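ABC transporter periplasmic peptide-binding protein (Pseudoalteromonas, PDB 4QFL) binds dipeptides in the periplasm, here Ala-Phe, and probably hands them to the membrane components of an ABC importer. Local coordinates at residues F42-T47 against D54-Q59; Q59-L64 against V184-E189. All blocks are in the same frame, centred on the assembly; numbering follows the deposited sequence.

Contact 1 (F42-T47 against D54-Q59); sequences FNPQVT and DIIANQ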
loop_
_atom_site.group_PDB
_atom_site.type_symbol
_atom_site.label_atom_id
_atom_site.label_comp_id
_atom_site.label_asym_id
_atom_site.label_seq_id
_atom_site.Cartn_x
_atom_site.Cartn_y
_atom_site.Cartn_z
ATOM N N PHE A 42 -11.880 -9.637 -1.512
ATOM C CA PHE A 42 -12.739 -8.591 -0.988
ATOM C C PHE A 42 -12.507 -8.342 0.501
ATOM O O PHE A 42 -13.275 -7.639 1.157
ATOM C CB PHE A 42 -14.198 -8.854 -1.353
ATOM C CG PHE A 42 -14.484 -8.555 -2.782
ATOM C CD1 PHE A 42 -14.322 -9.522 -3.746
ATOM C CD2 PHE A 42 -14.812 -7.273 -3.172
ATOM C CE1 PHE A 42 -14.542 -9.223 -5.079
ATOM C CE2 PHE A 42 -15.032 -6.982 -4.495
ATOM C CZ PHE A 42 -14.898 -7.956 -5.443
ATOM N N ASN A 43 -11.419 -8.910 1.009
ATOM C CA ASN A 43 -10.978 -8.655 2.369
ATOM C C ASN A 43 -9.605 -7.990 2.383
ATOM O O ASN A 43 -8.612 -8.601 1.987
ATOM C CB ASN A 43 -10.948 -9.957 3.165
ATOM C CG ASN A 43 -10.342 -9.787 4.528
ATOM O OD1 ASN A 43 -10.101 -8.667 4.986
ATOM N ND2 ASN A 43 -10.094 -10.905 5.199
ATOM N N PRO A 44 -9.540 -6.734 2.856
ATOM C CA PRO A 44 -8.300 -5.943 2.847
ATOM C C PRO A 44 -7.154 -6.585 3.628
ATOM O O PRO A 44 -5.995 -6.267 3.376
ATOM C CB PRO A 44 -8.719 -4.629 3.520
ATOM C CG PRO A 44 -10.198 -4.553 3.309
ATOM C CD PRO A 44 -10.689 -5.961 3.358
ATOM N N GLN A 45 -7.488 -7.460 4.569
ATOM C CA GLN A 45 -6.501 -8.156 5.396
ATOM C C GLN A 45 -5.461 -8.955 4.621
ATOM O O GLN A 45 -4.328 -9.112 5.072
ATOM C CB GLN A 45 -7.206 -9.121 6.351
ATOM C CG GLN A 45 -8.034 -8.456 7.427
ATOM C CD GLN A 45 -8.540 -9.466 8.428
ATOM O OE1 GLN A 45 -8.864 -10.595 8.064
ATOM N NE2 GLN A 45 -8.596 -9.073 9.695
ATOM N N VAL A 46 -5.858 -9.468 3.461
ATOM C CA VAL A 46 -5.066 -10.465 2.762
ATOM C C VAL A 46 -4.134 -9.893 1.681
ATOM O O VAL A 46 -3.455 -10.639 0.971
ATOM C CB VAL A 46 -5.976 -11.575 2.185
ATOM C CG1 VAL A 46 -6.904 -12.121 3.274
ATOM C CG2 VAL A 46 -6.780 -11.071 1.025
ATOM N N THR A 47 -4.082 -8.567 1.578
ATOM C CA THR A 47 -3.273 -7.935 0.553
ATOM C C THR A 47 -2.622 -6.636 1.030
ATOM O O THR A 47 -3.106 -6.001 1.972
ATOM C CB THR A 47 -4.137 -7.620 -0.672
ATOM O OG1 THR A 47 -3.292 -7.311 -1.779
ATOM C CG2 THR A 47 -5.026 -6.430 -0.386
ATOM N N ASP A 54 -7.952 0.108 -3.091
ATOM C CA ASP A 54 -8.630 1.274 -3.633
ATOM C C ASP A 54 -10.073 0.922 -3.949
ATOM O O ASP A 54 -10.949 1.773 -3.853
ATOM C CB ASP A 54 -7.923 1.805 -4.882
ATOM C CG ASP A 54 -6.780 2.763 -4.552
ATOM O OD1 ASP A 54 -6.637 3.138 -3.371
ATOM O OD2 ASP A 54 -6.028 3.155 -5.473
ATOM N N ILE A 55 -10.316 -0.336 -4.317
ATOM C CA ILE A 55 -11.670 -0.807 -4.632
ATOM C C ILE A 55 -12.510 -1.079 -3.380
ATOM O O ILE A 55 -13.627 -0.584 -3.268
ATOM C CB ILE A 55 -11.658 -2.085 -5.510
ATOM C CG1 ILE A 55 -10.953 -1.816 -6.832
ATOM C CG2 ILE A 55 -13.075 -2.591 -5.767
ATOM C CD1 ILE A 55 -10.751 -3.044 -7.688
ATOM N N ILE A 56 -11.969 -1.845 -2.435
ATOM C CA ILE A 56 -12.783 -2.449 -1.381
ATOM C C ILE A 56 -12.801 -1.768 -0.006
ATOM O O ILE A 56 -13.809 -1.810 0.688
ATOM C CB ILE A 56 -12.407 -3.945 -1.174
ATOM C CG1 ILE A 56 -10.989 -4.068 -0.619
ATOM C CG2 ILE A 56 -12.548 -4.717 -2.475
ATOM C CD1 ILE A 56 -10.552 -5.508 -0.356
ATOM N N ALA A 57 -11.699 -1.147 0.391
ATOM C CA ALA A 57 -11.492 -0.789 1.795
ATOM C C ALA A 57 -12.433 0.284 2.338
ATOM O O ALA A 57 -13.196 0.037 3.271
ATOM C CB ALA A 57 -10.049 -0.381 2.012
ATOM N N ASN A 58 -12.381 1.478 1.750
ATOM C CA ASN A 58 -13.200 2.586 2.221
ATOM C C ASN A 58 -14.640 2.465 1.780
ATOM O O ASN A 58 -15.498 3.177 2.294
ATOM C CB ASN A 58 -12.645 3.932 1.742
ATOM C CG ASN A 58 -11.350 4.290 2.405
ATOM O OD1 ASN A 58 -10.335 4.514 1.740
ATOM N ND2 ASN A 58 -11.366 4.344 3.721
ATOM N N GLN A 59 -14.906 1.579 0.828
ATOM C CA GLN A 59 -16.250 1.451 0.281
ATOM C C GLN A 59 -17.117 0.455 1.050
ATOM O O GLN A 59 -18.263 0.742 1.364
ATOM C CB GLN A 59 -16.196 1.092 -1.201
ATOM C CG GLN A 59 -15.837 2.262 -2.118
ATOM C CD GLN A 59 -14.471 2.847 -1.837
ATOM O OE1 GLN A 59 -13.447 2.184 -2.019
ATOM N NE2 GLN A 59 -14.444 4.095 -1.393
#

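Contact 2 (Q59-L64 against V184-E189); sequences QLYDRL and VVLSKE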
loop_
_atom_site.group_PDB
_atom_site.type_symbol
_atom_site.label_atom_id
_atom_site.label_comp_id
_atom_site.label_asym_id
_atom_site.label_seq_id
_atom_site.Cartn_x
_atom_site.Cartn_y
_atom_site.Cartn_z
ATOM N N GLN A 59 -14.906 1.579 0.828
ATOM C CA GLN A 59 -16.250 1.451 0.281
ATOM C C GLN A 59 -17.117 0.455 1.050
ATOM O O GLN A 59 -18.263 0.742 1.364
ATOM C CB GLN A 59 -16.196 1.092 -1.201
ATOM C CG GLN A 59 -15.837 2.262 -2.118
ATOM C CD GLN A 59 -14.471 2.847 -1.837
ATOM O OE1 GLN A 59 -13.447 2.184 -2.019
ATOM N NE2 GLN A 59 -14.444 4.095 -1.393
ATOM N N LEU A 60 -16.572 -0.714 1.359
ATOM C CA LEU A 60 -17.365 -1.755 2.000
ATOM C C LEU A 60 -17.233 -1.770 3.503
ATOM O O LEU A 60 -18.054 -2.375 4.183
ATOM C CB LEU A 60 -16.967 -3.129 1.471
ATOM C CG LEU A 60 -17.224 -3.412 0.002
ATOM C CD1 LEU A 60 -16.518 -4.685 -0.376
ATOM C CD2 LEU A 60 -18.714 -3.531 -0.246
ATOM N N TYR A 61 -16.188 -1.132 4.023
ATOM C CA TYR A 61 -15.814 -1.304 5.428
ATOM C C TYR A 61 -15.584 -0.001 6.197
ATOM O O TYR A 61 -15.519 1.071 5.608
ATOM C CB TYR A 61 -14.528 -2.131 5.526
ATOM C CG TYR A 61 -14.612 -3.525 4.964
ATOM C CD1 TYR A 61 -15.281 -4.532 5.651
ATOM C CD2 TYR A 61 -13.995 -3.848 3.752
ATOM C CE1 TYR A 61 -15.349 -5.832 5.137
ATOM C CE2 TYR A 61 -14.058 -5.143 3.231
ATOM C CZ TYR A 61 -14.735 -6.128 3.932
ATOM O OH TYR A 61 -14.806 -7.402 3.418
ATOM N N ASP A 62 -15.455 -0.117 7.519
ATOM C CA ASP A 62 -14.915 0.952 8.352
ATOM C C ASP A 62 -13.847 0.374 9.261
ATOM O O ASP A 62 -13.868 -0.812 9.565
ATOM C CB ASP A 62 -15.991 1.583 9.238
ATOM C CG ASP A 62 -17.137 2.188 8.449
ATOM O OD1 ASP A 62 -16.960 3.288 7.892
ATOM O OD2 ASP A 62 -18.226 1.578 8.425
ATOM N N ARG A 63 -12.931 1.228 9.706
ATOM C CA ARG A 63 -11.921 0.859 10.687
ATOM C C ARG A 63 -12.381 1.334 12.048
ATOM O O ARG A 63 -13.418 1.982 12.173
ATOM C CB ARG A 63 -10.585 1.526 10.362
ATOM C CG ARG A 63 -9.974 1.108 9.028
ATOM C CD ARG A 63 -9.035 2.200 8.488
ATOM N NE ARG A 63 -9.791 3.375 8.068
ATOM C CZ ARG A 63 -9.257 4.488 7.578
ATOM N NH1 ARG A 63 -7.941 4.591 7.437
ATOM N NH2 ARG A 63 -10.041 5.501 7.228
ATOM N N LEU A 64 -11.601 1.005 13.067
ATOM C CA LEU A 64 -11.811 1.538 14.399
ATOM C C LEU A 64 -11.534 3.039 14.422
ATOM O O LEU A 64 -12.281 3.823 15.000
ATOM C CB LEU A 64 -10.872 0.833 15.383
ATOM C CG LEU A 64 -11.196 -0.642 15.602
ATOM C CD1 LEU A 64 -10.141 -1.294 16.482
ATOM C CD2 LEU A 64 -12.577 -0.767 16.214
ATOM N N VAL A 184 -9.639 -3.189 8.750
ATOM C CA VAL A 184 -11.089 -3.001 8.750
ATOM C C VAL A 184 -11.731 -3.963 9.712
ATOM O O VAL A 184 -11.121 -4.957 10.103
ATOM C CB VAL A 184 -11.704 -3.220 7.375
ATOM C CG1 VAL A 184 -11.074 -2.275 6.353
ATOM C CG2 VAL A 184 -11.562 -4.669 6.950
ATOM N N VAL A 185 -12.969 -3.666 10.084
ATOM C CA VAL A 185 -13.755 -4.541 10.952
ATOM C C VAL A 185 -14.663 -5.499 10.174
ATOM O O VAL A 185 -15.455 -5.068 9.328
ATOM C CB VAL A 185 -14.628 -3.716 11.909
ATOM C CG1 VAL A 185 -15.513 -4.634 12.734
ATOM C CG2 VAL A 185 -13.748 -2.867 12.804
ATOM N N LEU A 186 -14.554 -6.791 10.477
ATOM C CA LEU A 186 -15.335 -7.820 9.794
ATOM C C LEU A 186 -16.510 -8.317 10.635
ATOM O O LEU A 186 -16.608 -8.003 11.816
ATOM C CB LEU A 186 -14.443 -9.009 9.422
ATOM C CG LEU A 186 -13.186 -8.674 8.623
ATOM C CD1 LEU A 186 -12.369 -9.934 8.360
ATOM C CD2 LEU A 186 -13.594 -8.033 7.336
ATOM N N SER A 187 -17.388 -9.098 10.008
ATOM C CA SER A 187 -18.563 -9.664 10.673
ATOM C C SER A 187 -18.329 -11.052 11.266
ATOM O O SER A 187 -18.121 -12.021 10.531
ATOM C CB SER A 187 -19.737 -9.773 9.701
ATOM O OG SER A 187 -20.782 -10.530 10.294
ATOM N N LYS A 188 -18.392 -11.150 12.590
ATOM C CA LYS A 188 -18.295 -12.445 13.243
ATOM C C LYS A 188 -19.518 -13.300 12.955
ATOM O O LYS A 188 -19.401 -14.506 12.718
ATOM C CB LYS A 188 -18.098 -12.311 14.748
ATOM C CG LYS A 188 -17.806 -13.656 15.390
ATOM C CD LYS A 188 -17.606 -13.577 16.883
ATOM C CE LYS A 188 -17.274 -14.957 17.427
ATOM N NZ LYS A 188 -17.075 -14.964 18.901
ATOM N N GLU A 189 -20.697 -12.689 12.973
ATOM C CA GLU A 189 -21.902 -13.463 12.706
ATOM C C GLU A 189 -21.850 -14.106 11.324
ATOM O O GLU A 189 -22.159 -15.281 11.169
ATOM C CB GLU A 189 -23.170 -12.628 12.865
ATOM C CG GLU A 189 -24.430 -13.451 12.623
ATOM C CD GLU A 189 -25.703 -12.669 12.859
ATOM O OE1 GLU A 189 -25.627 -11.424 12.897
ATOM O OE2 GLU A 189 -26.777 -13.302 13.006
HETATM O O HOH W 1 -16.636 -2.744 8.262
#

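Contact 1 (F42-T47 against D54-Q59)
Ile56 turns CG1 into the space between its own backbone N and carbonyl carbon (chi1 67°), and CG1 carries CD1 from there to the loop 42-47, while the other branch, CG2, lies anti to the carbonyl carbon and reaches the Phe42 ring. The two branches divide the loop between them. Ile56 CD1 rests on the backbone where Phe42 gives way to Asn43, 3.5 Å from Phe42 C, and on the proline ring, 3.7 Å from Pro44 CD. Ile56 CG2 meets the ring of Phe42 obliquely, closest at Phe42 CD2 (3.5 Å). A branched isoleucine suits this place because one residue must fill two directions at once. Beside it, Ala57 is small enough for Pro44 CG to come within 4.3 Å of Ala57 CA. Proline suits the loop side: it offers the helix a compact apolar ring and no N-H that would need a partner. Just before Pro44 in the chain, Asn43 holds the loop through its side chain. Asn43 OD1 accepts from Gln45 N at 2.9 Å, with the donor standing above the carbonyl plane, and Asn43 ND2 gives a nearly straight bond (175°) to Gln45 OE1. Tyr215 and Tyr218 meet the Phe42 ring edge-to-face. The bond to Asn43 OD1 closes an Asx turn at the start of the short 3-10 segment 44-46, whose Pro44 is set against helix 50-60.

Contact 2 (Q59-L64 against V184-E189)
Tyr61 lays its ring against Val184, whose CG2 sits over one face, 4.0 Å from the ring centroid and 18° off the normal, a CH-pi contact. This is where the chain leaves helix 50-60 and runs past the extended 184-187 segment, in a protein that probably has the periplasmic-binding-protein fold of the family 5 extracellular solute-binding proteins. Leu60 CB lies over the opposite face, near the rim, so the ring has an aliphatic group on each face. With CG anti to the carbonyl carbon and beside the backbone N (chi1 -61°), Tyr61 CG lies near Val184 CB and CG2, and Tyr61 CB itself is 3.5 Å from Val184 CB. Farther out, Leu186 CD2 approaches Tyr61 CE1 obliquely at 3.6 Å. A tyrosine suits the site because its flat apolar body packs among valine and leucine while its hydroxyl probably hydrogen-bonds to Phe42 O. An alanine here would probably leave Val184 CG2 and Leu186 CD2 facing a gap and Phe42 O without its hydroxyl partner. Beyond Tyr61, the main chains join: Val185 N donates to Asp62 O at 3.0 Å, nearly in line with the carbonyl. The Asp62 side chain points away at CB, and its carboxylate is hydrogen-bonded by Tyr232, Thr210 and Trp233, as befits a buried acid. Arg63 sends NH1 to Ala179 O, and its aliphatic CG passes near Val184. Val185 CG2 touches Leu64 CD2, the two side chains crossing at about a right angle. One water completes the join between backbones, accepting from Asp62 N at 3.0 Å and donating to Val185 O at 2.8 Å, at the edge of the Tyr61 ring and in its plane.

In the fold
Helix 50-60 serves both contacts: contact 1 uses its side chains to hold the preceding loop, and contact 2 begins where the helix ends. Their centres are about 10 Å apart, and Tyr61 joins them directly. Tyr61 OH lies 2.7 Å from Phe42 O, and Tyr61 CE2 lies 3.5 Å from Pro44 CD. Gln45 OE1 also packs on Leu186 CD1. The bound dipeptide touches neither contact: the side chain of Ala57 is about 9 Å from its alanine, and that of Arg63 about 12 Å. Between the segments of contact 1, however, Thr48, Thr49 and Gly50 line the pocket, and Thr47 OG1 bonds to Thr49 N.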